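Local coordinates for Mec-8 protein (Caenorhabditis elegans, PDB 6DG0), which probably binds RNA as a nuclear splicing factor, its C-terminal RNA recognition motif being held here with the DNA oligonucleotide AGCACA, at residues 45-50 with 81-86; 25-30 with 58-63. The protein carries 2 engineered substitutions. All blocks are in the same frame, centred on the assembly; numbering follows the deposited sequence.

Interaction 1 of 2, residues 45-50 with 81-86; sequences FVEYSD and NKMADV. With nucleotides of chain D.
M83 reaches F45 by an extended start and a bent end: CG stands anti to the backbone N (chi1 -174°), chi2 is also extended, and a turn at chi3 (-61°) lays CE against the strand. There CE lies 3.3 Å from F45 O and 4.0 Å from F45 CB. The side chains of E47 and M83 pass at a slant, E47 CB being 3.9 Å from M83 CE. The carboxylate of E47 ends beside M83 CB, but its charge is met by R32 of strand 30-37, which pairs with OE1.

F45 turns the other way, with CG beside its own backbone N, and this lays the ring flat under the adenine of DA4 of chain D. C5 of that base sits 3.4 Å above the ring plane, over its centre, and each of the six ring carbons of F45 has an atom of DA4 within about 3.6 Å, evidence that the base lies flat on the ring, while DC3 of chain D meets it at its edge. M83 borders the same adenine, its CA 3.7 Å from DA4 N1. With the ring gone, as with an alanine here, the adenine would probably lose the flat surface beneath it and be freer to shift.

The backbone after the last strand reads the next base. DC5 of chain D donates from N4 to K82 O over 3.2 Å at 160°, and A84 N gives a weak bond to DC5 O2. An aromatic residue on a central strand supporting a base is the hallmark of RNA recognition motif sheets. Since no hydrogen bond joins 45-50 to 81-86, their contact is van der Waals in nature; the directional bonds go to the cytosine, consistent with stacking supporting the adenine while main-chain groups discriminate its neighbour.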
# COMPACT_ATOMS: atom_id res chain seq x y z
N PHE A 45 4.53 1.86 -0.27
CA PHE A 45 4.61 1.41 1.11
C PHE A 45 3.57 2.14 1.96
O PHE A 45 3.57 3.36 2.06
CB PHE A 45 6.02 1.65 1.66
CG PHE A 45 7.09 0.90 0.91
CD1 PHE A 45 7.37 -0.42 1.21
CD2 PHE A 45 7.80 1.52 -0.10
CE1 PHE A 45 8.35 -1.11 0.51
CE2 PHE A 45 8.78 0.84 -0.80
CZ PHE A 45 9.06 -0.47 -0.49
N VAL A 46 2.66 1.37 2.56
CA VAL A 46 1.56 1.94 3.32
C VAL A 46 1.62 1.52 4.79
O VAL A 46 1.64 0.34 5.11
CB VAL A 46 0.19 1.51 2.74
CG1 VAL A 46 -0.93 2.28 3.42
CG2 VAL A 46 0.17 1.74 1.24
N GLU A 47 1.66 2.51 5.68
CA GLU A 47 1.81 2.26 7.10
C GLU A 47 0.49 2.33 7.87
O GLU A 47 -0.33 3.23 7.64
CB GLU A 47 2.80 3.24 7.72
CG GLU A 47 3.17 2.91 9.15
CD GLU A 47 4.07 3.95 9.77
OE1 GLU A 47 3.67 5.13 9.83
OE2 GLU A 47 5.20 3.59 10.19
N TYR A 48 0.28 1.38 8.78
CA TYR A 48 -0.87 1.41 9.68
C TYR A 48 -0.43 1.47 11.15
O TYR A 48 0.71 1.15 11.48
CB TYR A 48 -1.76 0.20 9.43
CG TYR A 48 -2.61 0.34 8.18
CD1 TYR A 48 -2.11 -0.02 6.93
CD2 TYR A 48 -3.90 0.85 8.25
CE1 TYR A 48 -2.88 0.12 5.79
CE2 TYR A 48 -4.67 0.99 7.12
CZ TYR A 48 -4.16 0.62 5.89
OH TYR A 48 -4.94 0.76 4.76
N SER A 49 -1.35 1.87 12.03
CA SER A 49 -1.02 2.14 13.42
C SER A 49 -0.51 0.92 14.18
O SER A 49 0.29 1.04 15.11
CB SER A 49 -2.23 2.73 14.15
OG SER A 49 -3.32 1.82 14.15
N ASP A 50 -0.97 -0.26 13.79
CA ASP A 50 -0.49 -1.51 14.38
C ASP A 50 -0.63 -2.66 13.39
O ASP A 50 -1.21 -2.50 12.32
CB ASP A 50 -1.24 -1.81 15.70
CG ASP A 50 -2.74 -2.01 15.51
OD1 ASP A 50 -3.15 -2.83 14.66
OD2 ASP A 50 -3.51 -1.33 16.22
N ASN A 81 10.76 -4.34 6.03
CA ASN A 81 11.19 -3.43 7.07
C ASN A 81 10.11 -2.41 7.36
O ASN A 81 9.29 -2.09 6.48
CB ASN A 81 12.48 -2.72 6.65
CG ASN A 81 13.60 -3.68 6.31
OD1 ASN A 81 13.85 -3.96 5.14
ND2 ASN A 81 14.27 -4.20 7.33
N LYS A 82 10.08 -1.91 8.58
CA LYS A 82 9.15 -0.85 8.94
C LYS A 82 9.50 0.43 8.20
O LYS A 82 10.65 0.65 7.83
CB LYS A 82 9.15 -0.61 10.45
CG LYS A 82 8.80 -1.84 11.27
CD LYS A 82 8.63 -1.49 12.73
CE LYS A 82 7.78 -2.54 13.43
NZ LYS A 82 8.10 -3.92 12.96
N MET A 83 8.50 1.28 8.00
CA MET A 83 8.74 2.59 7.44
C MET A 83 9.51 3.41 8.47
O MET A 83 9.17 3.39 9.66
CB MET A 83 7.42 3.27 7.08
CG MET A 83 7.55 4.59 6.35
SD MET A 83 5.93 5.24 5.90
CE MET A 83 5.34 3.93 4.83
N ALA A 84 10.55 4.10 8.02
CA ALA A 84 11.42 4.87 8.90
C ALA A 84 10.64 5.86 9.75
O ALA A 84 9.60 6.36 9.33
CB ALA A 84 12.48 5.60 8.08
N ASP A 85 11.14 6.13 10.95
CA ASP A 85 10.49 7.07 11.87
C ASP A 85 10.41 8.47 11.27
O ASP A 85 10.93 8.70 10.17
CB ASP A 85 11.22 7.09 13.22
CG ASP A 85 10.92 5.86 14.06
OD1 ASP A 85 10.08 5.04 13.65
OD2 ASP A 85 11.53 5.72 15.15
N VAL A 86 9.78 9.39 12.01
CA VAL A 86 9.33 10.70 11.50
C VAL A 86 8.16 10.54 10.54
O VAL A 86 7.09 10.07 10.92
CB VAL A 86 10.45 11.49 10.79
CG1 VAL A 86 9.94 12.88 10.39
CG2 VAL A 86 11.68 11.57 11.66
P DA D 4 14.35 -1.23 -2.00
OP1 DA D 4 14.91 -1.60 -3.32
OP2 DA D 4 15.05 -1.64 -0.76
O5' DA D 4 14.16 0.36 -1.94
C5' DA D 4 13.36 1.03 -2.90
C4' DA D 4 12.91 2.39 -2.38
O4' DA D 4 11.81 2.20 -1.45
C3' DA D 4 13.98 3.17 -1.61
O3' DA D 4 13.90 4.55 -1.92
C2' DA D 4 13.64 2.89 -0.15
C1' DA D 4 12.12 2.75 -0.19
N9 DA D 4 11.60 1.86 0.84
C8 DA D 4 11.99 0.57 1.08
N7 DA D 4 11.36 -0.00 2.07
C5 DA D 4 10.49 0.98 2.52
C6 DA D 4 9.54 1.01 3.56
N6 DA D 4 9.30 -0.04 4.37
N1 DA D 4 8.85 2.15 3.75
C2 DA D 4 9.09 3.19 2.94
N3 DA D 4 9.95 3.28 1.93
C4 DA D 4 10.63 2.14 1.77
P DC D 5 15.15 5.52 -1.61
OP1 DC D 5 15.24 6.53 -2.68
OP2 DC D 5 16.32 4.64 -1.33
O5' DC D 5 14.75 6.24 -0.24
C5' DC D 5 13.62 7.11 -0.22
C4' DC D 5 13.15 7.35 1.21
O4' DC D 5 12.64 6.13 1.77
C3' DC D 5 14.22 7.85 2.19
O3' DC D 5 13.93 9.18 2.59
C2' DC D 5 14.14 6.87 3.38
C1' DC D 5 12.80 6.18 3.16
N1 DC D 5 12.74 4.80 3.71
C2 DC D 5 11.72 4.48 4.62
O2 DC D 5 10.90 5.34 4.93
N3 DC D 5 11.67 3.22 5.12
C4 DC D 5 12.57 2.31 4.76
N4 DC D 5 12.48 1.09 5.28
C5 DC D 5 13.62 2.62 3.84
C6 DC D 5 13.66 3.87 3.34
P DC D 3 12.47 -6.23 -4.66
OP1 DC D 3 13.74 -5.47 -4.67
OP2 DC D 3 12.40 -7.54 -3.97
O5' DC D 3 11.32 -5.30 -4.06
C5' DC D 3 11.20 -3.94 -4.47
C4' DC D 3 11.27 -2.99 -3.28
O4' DC D 3 10.18 -3.28 -2.37
C3' DC D 3 12.54 -3.08 -2.44
O3' DC D 3 12.86 -1.80 -1.90
C2' DC D 3 12.15 -4.06 -1.34
C1' DC D 3 10.69 -3.70 -1.12
N1 DC D 3 9.86 -4.83 -0.63
C2 DC D 3 9.56 -4.94 0.73
O2 DC D 3 9.98 -4.07 1.51
N3 DC D 3 8.80 -5.98 1.15
C4 DC D 3 8.37 -6.89 0.28
N4 DC D 3 7.63 -7.90 0.75
C5 DC D 3 8.67 -6.81 -1.11
C6 DC D 3 9.42 -5.77 -1.52

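Interaction 2 of 2, residues 25-30 with 58-63; sequences KAFSGF and MISLQG
The F27 ring meets helix 51-61 near its C-terminal end through the far end of the ring, CE1 against L61 and CE2 against S60. With chi1 at -67°, CG of F27 lies beside the backbone N and anti to the carbonyl carbon, which directs the ring across to the helix. L61 advances from the opposite direction: its CG also sits beside its own N, and chi2 is extended (173°), a fork that brings CG and CD2 each to 3.5 Å from F27 CE1, with CD1 at 3.6 Å from that atom. S60 contributes a methylene, its CB 3.4 Å from F27 CE2. Both approaches to the ring are oblique.

This is where the loop between helix 17-24 and strand 30-37 packs on the second helix of the RNA recognition motif, on the helical side of its four-stranded sheet. L61 is buried, continuing onto V23 and F24 of helix 17-24 and I76 of strand 75-78, whereas S60 is exposed. The hydroxyl of S60 bonds to Q56 O one turn earlier. F27 opens a type II turn that ends at F30, with G29 at positive phi (94°), and its side chain also rests on Y48.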
# COMPACT_ATOMS: atom_id res chain seq x y z
N LYS A 25 -6.81 4.81 3.04
CA LYS A 25 -7.30 5.63 4.15
C LYS A 25 -8.70 5.20 4.58
O LYS A 25 -9.15 5.53 5.68
CB LYS A 25 -7.31 7.11 3.75
CG LYS A 25 -7.37 8.09 4.90
CD LYS A 25 -7.35 9.52 4.37
CE LYS A 25 -7.34 10.54 5.50
NZ LYS A 25 -6.13 10.41 6.35
N ALA A 26 -9.39 4.46 3.72
CA ALA A 26 -10.73 3.97 4.02
C ALA A 26 -10.73 2.91 5.11
O ALA A 26 -11.79 2.54 5.62
CB ALA A 26 -11.38 3.43 2.75
N PHE A 27 -9.55 2.41 5.46
CA PHE A 27 -9.43 1.38 6.48
C PHE A 27 -8.81 1.91 7.76
O PHE A 27 -7.92 2.76 7.74
CB PHE A 27 -8.62 0.20 5.94
CG PHE A 27 -9.32 -0.54 4.84
CD1 PHE A 27 -9.23 -0.11 3.53
CD2 PHE A 27 -10.09 -1.66 5.13
CE1 PHE A 27 -9.89 -0.78 2.53
CE2 PHE A 27 -10.75 -2.33 4.13
CZ PHE A 27 -10.65 -1.90 2.82
N SER A 28 -9.29 1.39 8.89
CA SER A 28 -8.89 1.87 10.21
C SER A 28 -7.39 1.74 10.46
O SER A 28 -6.78 0.72 10.16
CB SER A 28 -9.66 1.11 11.29
OG SER A 28 -9.30 1.57 12.58
N GLY A 29 -6.81 2.80 11.02
CA GLY A 29 -5.42 2.79 11.45
C GLY A 29 -4.41 3.31 10.44
O GLY A 29 -3.21 3.24 10.68
N PHE A 30 -4.90 3.84 9.32
CA PHE A 30 -4.02 4.38 8.28
C PHE A 30 -3.21 5.57 8.77
O PHE A 30 -3.77 6.59 9.18
CB PHE A 30 -4.83 4.79 7.05
CG PHE A 30 -4.02 5.50 6.00
CD1 PHE A 30 -3.24 4.78 5.11
CD2 PHE A 30 -4.02 6.88 5.91
CE1 PHE A 30 -2.48 5.43 4.14
CE2 PHE A 30 -3.27 7.54 4.95
CZ PHE A 30 -2.50 6.81 4.06
N MET A 58 -4.71 -5.47 4.48
CA MET A 58 -4.05 -6.24 3.43
C MET A 58 -4.99 -7.30 2.86
O MET A 58 -5.11 -7.45 1.65
CB MET A 58 -2.77 -6.89 3.94
CG MET A 58 -2.11 -7.81 2.92
SD MET A 58 -0.51 -8.47 3.44
CE MET A 58 -1.03 -9.51 4.80
N ILE A 59 -5.63 -8.04 3.76
CA ILE A 59 -6.61 -9.06 3.37
C ILE A 59 -7.76 -8.45 2.57
O ILE A 59 -8.17 -8.99 1.54
CB ILE A 59 -7.17 -9.80 4.61
CG1 ILE A 59 -6.25 -10.97 5.00
CG2 ILE A 59 -8.51 -10.42 4.30
CD1 ILE A 59 -4.87 -10.59 5.49
N SER A 60 -8.25 -7.30 3.03
CA SER A 60 -9.40 -6.65 2.41
C SER A 60 -9.10 -6.07 1.03
O SER A 60 -9.94 -6.11 0.14
CB SER A 60 -9.92 -5.54 3.32
OG SER A 60 -10.45 -6.07 4.53
N LEU A 61 -7.90 -5.52 0.85
CA LEU A 61 -7.53 -4.84 -0.39
C LEU A 61 -6.73 -5.73 -1.33
O LEU A 61 -6.26 -5.28 -2.37
CB LEU A 61 -6.75 -3.56 -0.10
CG LEU A 61 -7.58 -2.43 0.49
CD1 LEU A 61 -6.69 -1.27 0.92
CD2 LEU A 61 -8.62 -1.97 -0.52
N GLN A 62 -6.55 -6.99 -0.94
CA GLN A 62 -5.82 -7.94 -1.77
C GLN A 62 -6.53 -8.13 -3.10
O GLN A 62 -7.67 -8.59 -3.15
CB GLN A 62 -5.66 -9.28 -1.04
CG GLN A 62 -4.64 -10.21 -1.68
CD GLN A 62 -3.22 -9.68 -1.56
OE1 GLN A 62 -2.70 -9.04 -2.47
NE2 GLN A 62 -2.59 -9.95 -0.42
N GLY A 63 -5.84 -7.78 -4.18
CA GLY A 63 -6.42 -7.89 -5.51
C GLY A 63 -7.37 -6.75 -5.82
O GLY A 63 -8.22 -6.87 -6.70

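In the fold
The centres of interaction 1 and interaction 2 lie 14 Å apart, and their segments alternate along the chain: 25-30, 45-50, 58-63, 81-86. Interaction 1 lies on the nucleic-acid-binding face of the antiparallel sheet, and interaction 2 on its helical side, with its nearest atom about 7 Å from the bound nucleic acid. Strand 42-48 carries part of interaction 1 and is followed, after S49 and D50, by helix 51-61, which carries part of interaction 2. The two meet where S49 N lies 2.7 Å from G29 O, a probable hydrogen bond, and Y48 CD2 packs 3.3 Å from F30 N. One strand serves both, turning F45 and E47 to the binding face and Y48 to the core beneath the helices.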